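Local structure of hydrolase, haloacid dehalogenase-like family (2FI1) at residues Asn65-Glu68 with Lys69-Asn73; Ala26-Val29 with Glu30-Leu34; Glu74-Glu77 with Leu78-Pro81; Val44-Ala47 with Leu48-Thr52. The protein probably acts as a hydrolase of the haloacid dehalogenase-like family, with a Rossmann-like core that holds a calcium ion and a helical cap beside it. All coordinates share one frame; numbering follows the deposited sequence.

Contact 1: residues Asn65-Glu68 with Lys69-Asn73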
loop_
_atom_site.group_PDB
_atom_site.type_symbol
_atom_site.label_atom_id
_atom_site.label_comp_id
_atom_site.label_asym_id
_atom_site.label_seq_id
_atom_site.Cartn_x
_atom_site.Cartn_y
_atom_site.Cartn_z
ATOM N N ASN A 65 2.198 -21.292 -19.144
ATOM C CA ASN A 65 3.271 -20.418 -18.632
ATOM C C ASN A 65 2.815 -18.993 -18.293
ATOM O O ASN A 65 3.650 -18.094 -18.192
ATOM C CB ASN A 65 4.452 -20.332 -19.615
ATOM C CG ASN A 65 4.979 -21.696 -20.033
ATOM O OD1 ASN A 65 5.102 -22.606 -19.213
ATOM N ND2 ASN A 65 5.301 -21.838 -21.320
ATOM N N PHE A 66 1.511 -18.783 -18.123
ATOM C CA PHE A 66 0.994 -17.422 -17.949
ATOM C C PHE A 66 1.548 -16.770 -16.691
ATOM O O PHE A 66 2.069 -15.657 -16.750
ATOM C CB PHE A 66 -0.534 -17.401 -17.899
ATOM C CG PHE A 66 -1.103 -16.024 -17.677
ATOM C CD1 PHE A 66 -1.417 -15.211 -18.754
ATOM C CD2 PHE A 66 -1.291 -15.526 -16.387
ATOM C CE1 PHE A 66 -1.927 -13.924 -18.548
ATOM C CE2 PHE A 66 -1.786 -14.248 -16.183
ATOM C CZ PHE A 66 -2.103 -13.450 -17.263
ATOM N N LEU A 67 1.429 -17.457 -15.558
ATOM C CA LEU A 67 1.844 -16.871 -14.273
ATOM C C LEU A 67 3.300 -16.441 -14.309
ATOM O O LEU A 67 3.645 -15.342 -13.889
ATOM C CB LEU A 67 1.609 -17.836 -13.105
ATOM C CG LEU A 67 2.021 -17.294 -11.718
ATOM C CD1 LEU A 67 1.036 -17.697 -10.671
ATOM C CD2 LEU A 67 3.428 -17.713 -11.313
ATOM N N GLU A 68 4.163 -17.318 -14.804
ATOM C CA GLU A 68 5.581 -17.023 -14.856
ATOM C C GLU A 68 5.867 -15.768 -15.672
ATOM O O GLU A 68 6.643 -14.908 -15.255
ATOM C CB GLU A 68 6.343 -18.211 -15.436
ATOM C CG GLU A 68 7.806 -18.152 -15.129
ATOM C CD GLU A 68 8.548 -19.428 -15.488
ATOM O OE1 GLU A 68 7.905 -20.430 -15.882
ATOM O OE2 GLU A 68 9.788 -19.417 -15.356
ATOM N N LYS A 69 5.240 -15.669 -16.842
ATOM C CA LYS A 69 5.423 -14.519 -17.715
ATOM C C LYS A 69 4.808 -13.266 -17.103
ATOM O O LYS A 69 5.387 -12.187 -17.183
ATOM C CB LYS A 69 4.808 -14.790 -19.085
ATOM C CG LYS A 69 5.486 -15.909 -19.868
ATOM C CD LYS A 69 4.702 -16.221 -21.127
ATOM C CE LYS A 69 5.276 -17.419 -21.868
ATOM N NZ LYS A 69 6.559 -17.093 -22.546
ATOM N N TYR A 70 3.644 -13.422 -16.478
ATOM C CA TYR A 70 3.005 -12.312 -15.767
ATOM C C TYR A 70 3.915 -11.744 -14.672
ATOM O O TYR A 70 4.079 -10.525 -14.572
ATOM C CB TYR A 70 1.656 -12.764 -15.196
ATOM C CG TYR A 70 1.088 -11.856 -14.126
ATOM C CD1 TYR A 70 0.894 -10.499 -14.370
ATOM C CD2 TYR A 70 0.777 -12.352 -12.863
ATOM C CE1 TYR A 70 0.400 -9.668 -13.387
ATOM C CE2 TYR A 70 0.269 -11.527 -11.882
ATOM C CZ TYR A 70 0.075 -10.189 -12.155
ATOM O OH TYR A 70 -0.426 -9.365 -11.167
ATOM N N LYS A 71 4.510 -12.620 -13.858
ATOM C CA LYS A 71 5.376 -12.165 -12.763
ATOM C C LYS A 71 6.613 -11.435 -13.281
ATOM O O LYS A 71 7.063 -10.456 -12.678
ATOM C CB LYS A 71 5.779 -13.330 -11.855
ATOM C CG LYS A 71 4.619 -13.949 -11.112
ATOM C CD LYS A 71 4.135 -13.082 -9.976
ATOM C CE LYS A 71 3.005 -13.777 -9.249
ATOM N NZ LYS A 71 2.677 -13.111 -7.979
ATOM N N GLU A 72 7.156 -11.901 -14.401
ATOM C CA GLU A 72 8.277 -11.206 -15.022
ATOM C C GLU A 72 7.859 -9.814 -15.500
ATOM O O GLU A 72 8.553 -8.830 -15.257
ATOM C CB GLU A 72 8.870 -12.043 -16.159
ATOM C CG GLU A 72 9.655 -13.250 -15.655
ATOM C CD GLU A 72 10.517 -13.909 -16.723
ATOM O OE1 GLU A 72 10.986 -13.202 -17.645
ATOM O OE2 GLU A 72 10.734 -15.141 -16.630
ATOM N N ASN A 73 6.702 -9.724 -16.149
ATOM C CA ASN A 73 6.189 -8.433 -16.595
ATOM C C ASN A 73 5.854 -7.505 -15.425
ATOM O O ASN A 73 6.054 -6.296 -15.514
ATOM C CB ASN A 73 4.971 -8.612 -17.505
ATOM C CG ASN A 73 5.354 -9.026 -18.916
ATOM O OD1 ASN A 73 6.430 -8.671 -19.408
ATOM N ND2 ASN A 73 4.468 -9.754 -19.582
HETATM O O HOH W 1 10.452 -17.101 -14.157
#
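E68 and E72, one turn apart on the first part of helix 66-77, share a single water. It donates to both carboxylates, at 2.7 Å to E68 OE2 and 3.2 Å to E72 OE2. The like-charged E68 OE2 and E72 OE2 stay 4.6 Å apart, and the bridging water probably eases their repulsion. Four backbone carbonyls are satisfied by the usual i to i+4 bonds. Y70 N reaches F66 O at 2.7 Å and K71 N reaches L67 O; K69 N to N65 O and E72 N to E68 O are longer. N65 is the N-cap residue, but its side chain makes no capping bond. Instead, K69 folds back over N65, its CG 3.3 Å from N65 O and its CE 3.8 Å from N65 CB. With CG of F66 anti to the backbone N (chi1 178°), the ring comes to Y70 CB through CE2 (3.9 Å). Both rings turn to the cap interior, where each meets F28 of helix 20-34 edge-to-face, while F66 and L67 also touch I56 of helix 52-59.

Contact 2: residues Ala26-Val29 with Glu30-Leu34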
loop_
_atom_site.group_PDB
_atom_site.type_symbol
_atom_site.label_atom_id
_atom_site.label_comp_id
_atom_site.label_asym_id
_atom_site.label_seq_id
_atom_site.Cartn_x
_atom_site.Cartn_y
_atom_site.Cartn_z
ATOM N N ALA A 26 -1.394 -3.554 -15.374
ATOM C CA ALA A 26 -0.677 -3.282 -16.609
ATOM C C ALA A 26 0.057 -4.531 -17.073
ATOM O O ALA A 26 -0.032 -4.913 -18.245
ATOM C CB ALA A 26 0.288 -2.115 -16.417
ATOM N N ALA A 27 0.754 -5.191 -16.154
ATOM C CA ALA A 27 1.479 -6.428 -16.477
ATOM C C ALA A 27 0.535 -7.568 -16.883
ATOM O O ALA A 27 0.834 -8.334 -17.794
ATOM C CB ALA A 27 2.329 -6.856 -15.319
ATOM N N PHE A 28 -0.610 -7.683 -16.219
ATOM C CA PHE A 28 -1.551 -8.765 -16.489
ATOM C C PHE A 28 -2.184 -8.591 -17.875
ATOM O O PHE A 28 -2.287 -9.542 -18.656
ATOM C CB PHE A 28 -2.611 -8.780 -15.390
ATOM C CG PHE A 28 -3.402 -10.057 -15.302
ATOM C CD1 PHE A 28 -3.099 -11.002 -14.334
ATOM C CD2 PHE A 28 -4.470 -10.299 -16.160
ATOM C CE1 PHE A 28 -3.843 -12.172 -14.223
ATOM C CE2 PHE A 28 -5.210 -11.461 -16.060
ATOM C CZ PHE A 28 -4.898 -12.403 -15.094
ATOM N N VAL A 29 -2.588 -7.367 -18.188
ATOM C CA VAL A 29 -3.174 -7.056 -19.495
ATOM C C VAL A 29 -2.147 -7.304 -20.606
ATOM O O VAL A 29 -2.471 -7.910 -21.633
ATOM C CB VAL A 29 -3.692 -5.597 -19.518
ATOM C CG1 VAL A 29 -4.036 -5.143 -20.940
ATOM C CG2 VAL A 29 -4.907 -5.442 -18.604
ATOM N N GLU A 30 -0.906 -6.871 -20.411
ATOM C CA GLU A 30 0.099 -7.078 -21.449
ATOM C C GLU A 30 0.427 -8.562 -21.623
ATOM O O GLU A 30 0.667 -9.024 -22.748
ATOM C CB GLU A 30 1.343 -6.217 -21.211
ATOM C CG GLU A 30 2.237 -6.603 -20.080
ATOM C CD GLU A 30 3.446 -5.670 -19.964
ATOM O OE1 GLU A 30 3.733 -4.924 -20.933
ATOM O OE2 GLU A 30 4.096 -5.661 -18.906
ATOM N N THR A 31 0.407 -9.325 -20.535
ATOM C CA THR A 31 0.646 -10.770 -20.615
ATOM C C THR A 31 -0.505 -11.476 -21.355
ATOM O O THR A 31 -0.258 -12.336 -22.207
ATOM C CB THR A 31 0.880 -11.386 -19.220
ATOM O OG1 THR A 31 1.902 -10.654 -18.529
ATOM C CG2 THR A 31 1.314 -12.846 -19.330
ATOM N N LEU A 32 -1.752 -11.110 -21.064
ATOM C CA LEU A 32 -2.898 -11.621 -21.827
ATOM C C LEU A 32 -2.744 -11.384 -23.331
ATOM O O LEU A 32 -3.071 -12.266 -24.139
ATOM C CB LEU A 32 -4.206 -10.992 -21.353
ATOM C CG LEU A 32 -4.758 -11.449 -20.004
ATOM C CD1 LEU A 32 -5.927 -10.552 -19.640
ATOM C CD2 LEU A 32 -5.187 -12.906 -20.037
ATOM N N ALA A 33 -2.228 -10.218 -23.702
ATOM C CA ALA A 33 -2.090 -9.862 -25.118
ATOM C C ALA A 33 -1.125 -10.797 -25.843
ATOM O O ALA A 33 -1.282 -11.030 -27.043
ATOM C CB ALA A 33 -1.654 -8.417 -25.266
ATOM N N LEU A 34 -0.145 -11.341 -25.124
ATOM C CA LEU A 34 0.793 -12.319 -25.701
ATOM C C LEU A 34 0.070 -13.566 -26.197
ATOM O O LEU A 34 0.550 -14.242 -27.117
ATOM C CB LEU A 34 1.850 -12.749 -24.682
ATOM C CG LEU A 34 2.821 -11.696 -24.172
ATOM C CD1 LEU A 34 3.617 -12.257 -23.007
ATOM C CD2 LEU A 34 3.743 -11.227 -25.293
#
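A27 O, on helix 20-34, is gripped twice by T31. Among the polar bonds, T31 N reaches this oxygen at 2.9 Å and T31 OG1 donates to it at 2.7 Å, the two donors arriving from opposite faces of the carbonyl plane. The hydroxyl is brought back over the preceding turn because OG1 sits beside its own backbone N, anti to the carbonyl carbon (chi1 -52°). Ordinary helix bonds run from E30 N to A26 O, L32 N to F28 O and A33 N to V29 O. The apolar contact is between F28 and L32: CD1 of the leucine lies 3.8 Å from F28 CE2 and is oblique to the ring. Close packing of a polar side chain comes from E30, whose CG stands between the backbone N and the carbonyl carbon and lies 3.2 Å from A27 O, with the rest of the chain extended so that OE2 passes A27 CA at 3.7 Å. Helix 66-77 covers this side, and N73 ND2 donates to T31 OG1. The threonine hydroxyl thus both gives and receives a hydrogen bond, which fixes its rotation and satisfies a buried polar group between two helices, while F28 and L32 meet through carbon alone.

Contact 3: residues Glu74-Glu77 with Leu78-Pro81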
loop_
_atom_site.group_PDB
_atom_site.type_symbol
_atom_site.label_atom_id
_atom_site.label_comp_id
_atom_site.label_asym_id
_atom_site.label_seq_id
_atom_site.Cartn_x
_atom_site.Cartn_y
_atom_site.Cartn_z
ATOM N N GLU A 74 5.363 -8.076 -14.328
ATOM C CA GLU A 74 5.055 -7.292 -13.135
ATOM C C GLU A 74 6.328 -6.702 -12.524
ATOM O O GLU A 74 6.349 -5.541 -12.132
ATOM C CB GLU A 74 4.310 -8.158 -12.122
ATOM C CG GLU A 74 3.856 -7.420 -10.873
ATOM C CD GLU A 74 3.332 -8.371 -9.822
ATOM O OE1 GLU A 74 4.018 -9.362 -9.510
ATOM O OE2 GLU A 74 2.235 -8.137 -9.288
ATOM N N ALA A 75 7.385 -7.505 -12.438
ATOM C CA ALA A 75 8.662 -7.007 -11.930
ATOM C C ALA A 75 9.163 -5.841 -12.774
ATOM O O ALA A 75 9.665 -4.849 -12.240
ATOM C CB ALA A 75 9.690 -8.115 -11.899
ATOM N N ARG A 76 9.012 -5.950 -14.091
ATOM C CA ARG A 76 9.377 -4.852 -14.987
ATOM C C ARG A 76 8.568 -3.583 -14.724
ATOM O O ARG A 76 9.118 -2.487 -14.672
ATOM C CB ARG A 76 9.213 -5.262 -16.441
ATOM C CG ARG A 76 9.750 -4.234 -17.422
ATOM C CD ARG A 76 9.949 -4.819 -18.807
ATOM N NE ARG A 76 10.824 -5.991 -18.783
ATOM C CZ ARG A 76 10.424 -7.263 -18.834
ATOM N NH1 ARG A 76 9.136 -7.581 -18.922
ATOM N NH2 ARG A 76 11.330 -8.236 -18.796
ATOM N N GLU A 77 7.258 -3.724 -14.558
ATOM C CA GLU A 77 6.426 -2.575 -14.210
ATOM C C GLU A 77 6.881 -1.919 -12.912
ATOM O O GLU A 77 6.871 -0.686 -12.798
ATOM C CB GLU A 77 4.960 -2.997 -14.073
ATOM C CG GLU A 77 4.236 -3.094 -15.389
ATOM C CD GLU A 77 3.995 -1.723 -16.009
ATOM O OE1 GLU A 77 3.625 -0.771 -15.283
ATOM O OE2 GLU A 77 4.176 -1.606 -17.219
ATOM N N LEU A 78 7.274 -2.740 -11.940
ATOM C CA LEU A 78 7.686 -2.243 -10.626
ATOM C C LEU A 78 9.069 -1.588 -10.633
ATOM O O LEU A 78 9.502 -1.062 -9.610
ATOM C CB LEU A 78 7.631 -3.356 -9.583
ATOM C CG LEU A 78 6.223 -3.688 -9.084
ATOM C CD1 LEU A 78 6.227 -4.998 -8.337
ATOM C CD2 LEU A 78 5.682 -2.560 -8.220
ATOM N N GLU A 79 9.757 -1.602 -11.774
ATOM C CA GLU A 79 10.921 -0.723 -11.922
ATOM C C GLU A 79 10.492 0.743 -11.821
ATOM O O GLU A 79 11.299 1.609 -11.476
ATOM C CB GLU A 79 11.638 -0.971 -13.250
ATOM C CG GLU A 79 12.266 -2.349 -13.348
ATOM C CD GLU A 79 12.772 -2.671 -14.745
ATOM O OE1 GLU A 79 12.910 -1.744 -15.574
ATOM O OE2 GLU A 79 13.027 -3.864 -15.006
ATOM N N HIS A 80 9.221 1.017 -12.121
ATOM C CA HIS A 80 8.647 2.346 -11.972
ATOM C C HIS A 80 7.299 2.227 -11.269
ATOM O O HIS A 80 6.246 2.296 -11.907
ATOM C CB HIS A 80 8.487 3.009 -13.338
ATOM C CG HIS A 80 9.778 3.187 -14.065
ATOM N ND1 HIS A 80 10.630 4.245 -13.824
ATOM C CD2 HIS A 80 10.385 2.419 -14.997
ATOM C CE1 HIS A 80 11.696 4.131 -14.598
ATOM N NE2 HIS A 80 11.575 3.029 -15.315
ATOM N N PRO A 81 7.331 2.055 -9.937
ATOM C CA PRO A 81 6.068 1.888 -9.216
ATOM C C PRO A 81 5.198 3.139 -9.306
ATOM O O PRO A 81 5.707 4.236 -9.554
ATOM C CB PRO A 81 6.504 1.618 -7.770
ATOM C CG PRO A 81 7.980 1.357 -7.811
ATOM C CD PRO A 81 8.494 2.039 -9.030
HETATM O O HOH W 2 5.093 1.367 -14.301
#
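R76 and E79 run side by side where helix 66-77 gives way to a type I beta turn from E77 to H80, on the path from the helical cap back to the core of this haloacid dehalogenase-like fold. Their side chains point the same way, yet the guanidinium and carboxylate planes stand 76° apart and no salt bridge forms: R76 NE and E79 OE2 remain 4.9 Å from each other. E79 OE2 instead passes R76 CA at 3.8 Å and R76 CG at 4.1 Å. The arginine leaves with CG anti to the backbone N (chi1 -172°) and then bends at chi3, which carries its guanidinium off from the carboxylate. E79 lies back over the last turn, its CG 3.4 Å from R76 O.

L78 lays CB, CG and CD1 along E74 O, and its CD1 comes to 4.2 Å from E74 CG. The E74 carboxylate finds its partner in S24 of helix 20-34, and L78 packs on T23 of the same helix. Along the backbone, L78 N keeps the helical bond to E74 O. The next two amides each reach back three residues, E79 N to R76 O and H80 N to E77 O, and both donors lie above the carbonyl plane, as the helix tightens into the turn. Beyond it P81 packs on I114 and K117 of helix 110-117. E77, bent at chi2, carries its carboxylate away from the turn to the side of A26 on helix 20-34; a water 2.8 Å from E77 OE1 also lies 2.8 Å from H80 O.

Contact 4: residues Val44-Ala47 with Leu48-Thr52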
loop_
_atom_site.group_PDB
_atom_site.type_symbol
_atom_site.label_atom_id
_atom_site.label_comp_id
_atom_site.label_asym_id
_atom_site.label_seq_id
_atom_site.Cartn_x
_atom_site.Cartn_y
_atom_site.Cartn_z
ATOM N N VAL A 44 -9.780 -6.356 -14.843
ATOM C CA VAL A 44 -8.556 -7.016 -14.404
ATOM C C VAL A 44 -8.121 -6.478 -13.036
ATOM O O VAL A 44 -7.754 -7.252 -12.146
ATOM C CB VAL A 44 -7.446 -6.866 -15.457
ATOM C CG1 VAL A 44 -6.096 -7.306 -14.917
ATOM C CG2 VAL A 44 -7.795 -7.683 -16.702
ATOM N N TYR A 45 -8.199 -5.170 -12.859
ATOM C CA TYR A 45 -7.819 -4.524 -11.610
ATOM C C TYR A 45 -8.672 -5.060 -10.463
ATOM O O TYR A 45 -8.161 -5.443 -9.403
ATOM C CB TYR A 45 -7.984 -3.009 -11.792
ATOM C CG TYR A 45 -7.427 -2.110 -10.719
ATOM C CD1 TYR A 45 -6.240 -1.424 -10.914
ATOM C CD2 TYR A 45 -8.107 -1.899 -9.533
ATOM C CE1 TYR A 45 -5.744 -0.571 -9.951
ATOM C CE2 TYR A 45 -7.609 -1.056 -8.562
ATOM C CZ TYR A 45 -6.430 -0.392 -8.780
ATOM O OH TYR A 45 -5.962 0.447 -7.793
ATOM N N GLN A 46 -9.985 -5.103 -10.663
ATOM C CA GLN A 46 -10.875 -5.590 -9.627
ATOM C C GLN A 46 -10.624 -7.058 -9.331
ATOM O O GLN A 46 -10.636 -7.473 -8.165
ATOM C CB GLN A 46 -12.338 -5.345 -10.022
ATOM C CG GLN A 46 -13.377 -5.886 -9.039
ATOM C CD GLN A 46 -13.253 -5.311 -7.655
ATOM O OE1 GLN A 46 -12.797 -4.173 -7.474
ATOM N NE2 GLN A 46 -13.666 -6.101 -6.650
ATOM N N ALA A 47 -10.398 -7.853 -10.370
ATOM C CA ALA A 47 -10.123 -9.275 -10.171
ATOM C C ALA A 47 -8.853 -9.492 -9.353
ATOM O O ALA A 47 -8.832 -10.342 -8.455
ATOM C CB ALA A 47 -10.025 -9.993 -11.485
ATOM N N LEU A 48 -7.792 -8.764 -9.676
ATOM C CA LEU A 48 -6.542 -8.857 -8.910
ATOM C C LEU A 48 -6.734 -8.435 -7.458
ATOM O O LEU A 48 -6.112 -8.998 -6.555
ATOM C CB LEU A 48 -5.435 -8.049 -9.584
ATOM C CG LEU A 48 -4.926 -8.673 -10.886
ATOM C CD1 LEU A 48 -4.081 -7.675 -11.630
ATOM C CD2 LEU A 48 -4.125 -9.948 -10.600
ATOM N N LYS A 49 -7.617 -7.470 -7.217
ATOM C CA LYS A 49 -7.917 -7.030 -5.849
ATOM C C LYS A 49 -8.579 -8.132 -5.036
ATOM O O LYS A 49 -8.438 -8.163 -3.798
ATOM C CB LYS A 49 -8.811 -5.788 -5.848
ATOM C CG LYS A 49 -8.098 -4.515 -6.169
ATOM C CD LYS A 49 -8.996 -3.289 -5.964
ATOM C CE LYS A 49 -9.048 -2.831 -4.528
ATOM N NZ LYS A 49 -9.955 -1.651 -4.351
ATOM N N VAL A 50 -9.308 -9.019 -5.703
ATOM C CA VAL A 50 -9.817 -10.230 -5.062
ATOM C C VAL A 50 -8.614 -11.127 -4.748
ATOM O O VAL A 50 -8.265 -11.317 -3.573
ATOM C CB VAL A 50 -10.861 -10.968 -5.931
ATOM C CG1 VAL A 50 -11.276 -12.294 -5.295
ATOM C CG2 VAL A 50 -12.092 -10.071 -6.172
ATOM N N SER A 51 -7.985 -11.672 -5.785
ATOM C CA SER A 51 -6.758 -12.471 -5.618
ATOM C C SER A 51 -6.177 -12.777 -6.976
ATOM O O SER A 51 -6.874 -12.744 -7.997
ATOM C CB SER A 51 -7.044 -13.784 -4.890
ATOM O OG SER A 51 -7.678 -14.730 -5.735
ATOM N N THR A 52 -4.891 -13.099 -7.003
ATOM C CA THR A 52 -4.275 -13.509 -8.253
ATOM C C THR A 52 -4.868 -14.827 -8.762
ATOM O O THR A 52 -5.145 -14.944 -9.948
ATOM C CB THR A 52 -2.752 -13.543 -8.135
ATOM O OG1 THR A 52 -2.301 -12.245 -7.735
ATOM C CG2 THR A 52 -2.107 -13.925 -9.448
HETATM O O HOH W 3 -7.938 0.593 -5.480
HETATM O O HOH W 4 -12.649 -3.015 -4.942
#
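K49 NZ is held between two waters, each of which accepts a bond from it and passes one on to a side chain of the preceding turn of helix 41-50. One water lies 3.2 Å from K49 NZ and donates to Y45 OH, standing in the plane of the tyrosine ring at its edge; the other, at 3.1 Å, donates to Q46 OE1. The ammonium is thereby linked to both residues without touching either. Y45 OH is also hydrogen-bonded to D19 OD1, so one polar chain runs from the lysine through the first water and the tyrosine to an aspartate.

K49 CG lies anti to the carbonyl carbon (chi1 -77°) and the chain runs extended to CD, which rests 3.7 Å from Y45 CE2, oblique to the ring; the bend at chi3 (83°) then directs the ammonium to the waters. Q46, bent at chi2, turns OE1 to the second water and to within 4.2 Å of K49 CD. On the apolar side V44 and L48 lie side by side, V44 CG1 meeting L48 CD1 at 3.9 Å.

The helix ends in an overlap of bonds. A47 O takes S51 N at 3.1 Å and a weak bond from V50 N, whose other bond goes to Q46 O. S51 then leaves helical geometry and becomes the N-cap of helix 52-59, its OG accepting from F54 N. Among its neighbours, helix 41-50 lays V44 on F28 and Y45 on Y21 and T25 of helix 20-34, while A47 and L48 pack on A55 of helix 52-59.

All four contacts are local; three lie wholly in the helical part of the molecule, and contact 3 runs from it into the loop that leads back to the core. Contacts 1 and 3 share helix 66-77: contact 1 has a buried aromatic side and a charged outer one, whereas contact 3 is a surface contact at the helix end. Contact 2, with the most buried residues, touches all three others: T31 bonds to N73 of contact 1, A27 CB packs on E74 of contact 3, and F28 CD2 meets V44 CG1 of contact 4 at 3.6 Å. Waters join side chains in contacts 1 and 4, between two acids in one and round a lysine in the other. Contacts 3 and 4 do not touch, their nearest atoms being about 6 Å apart.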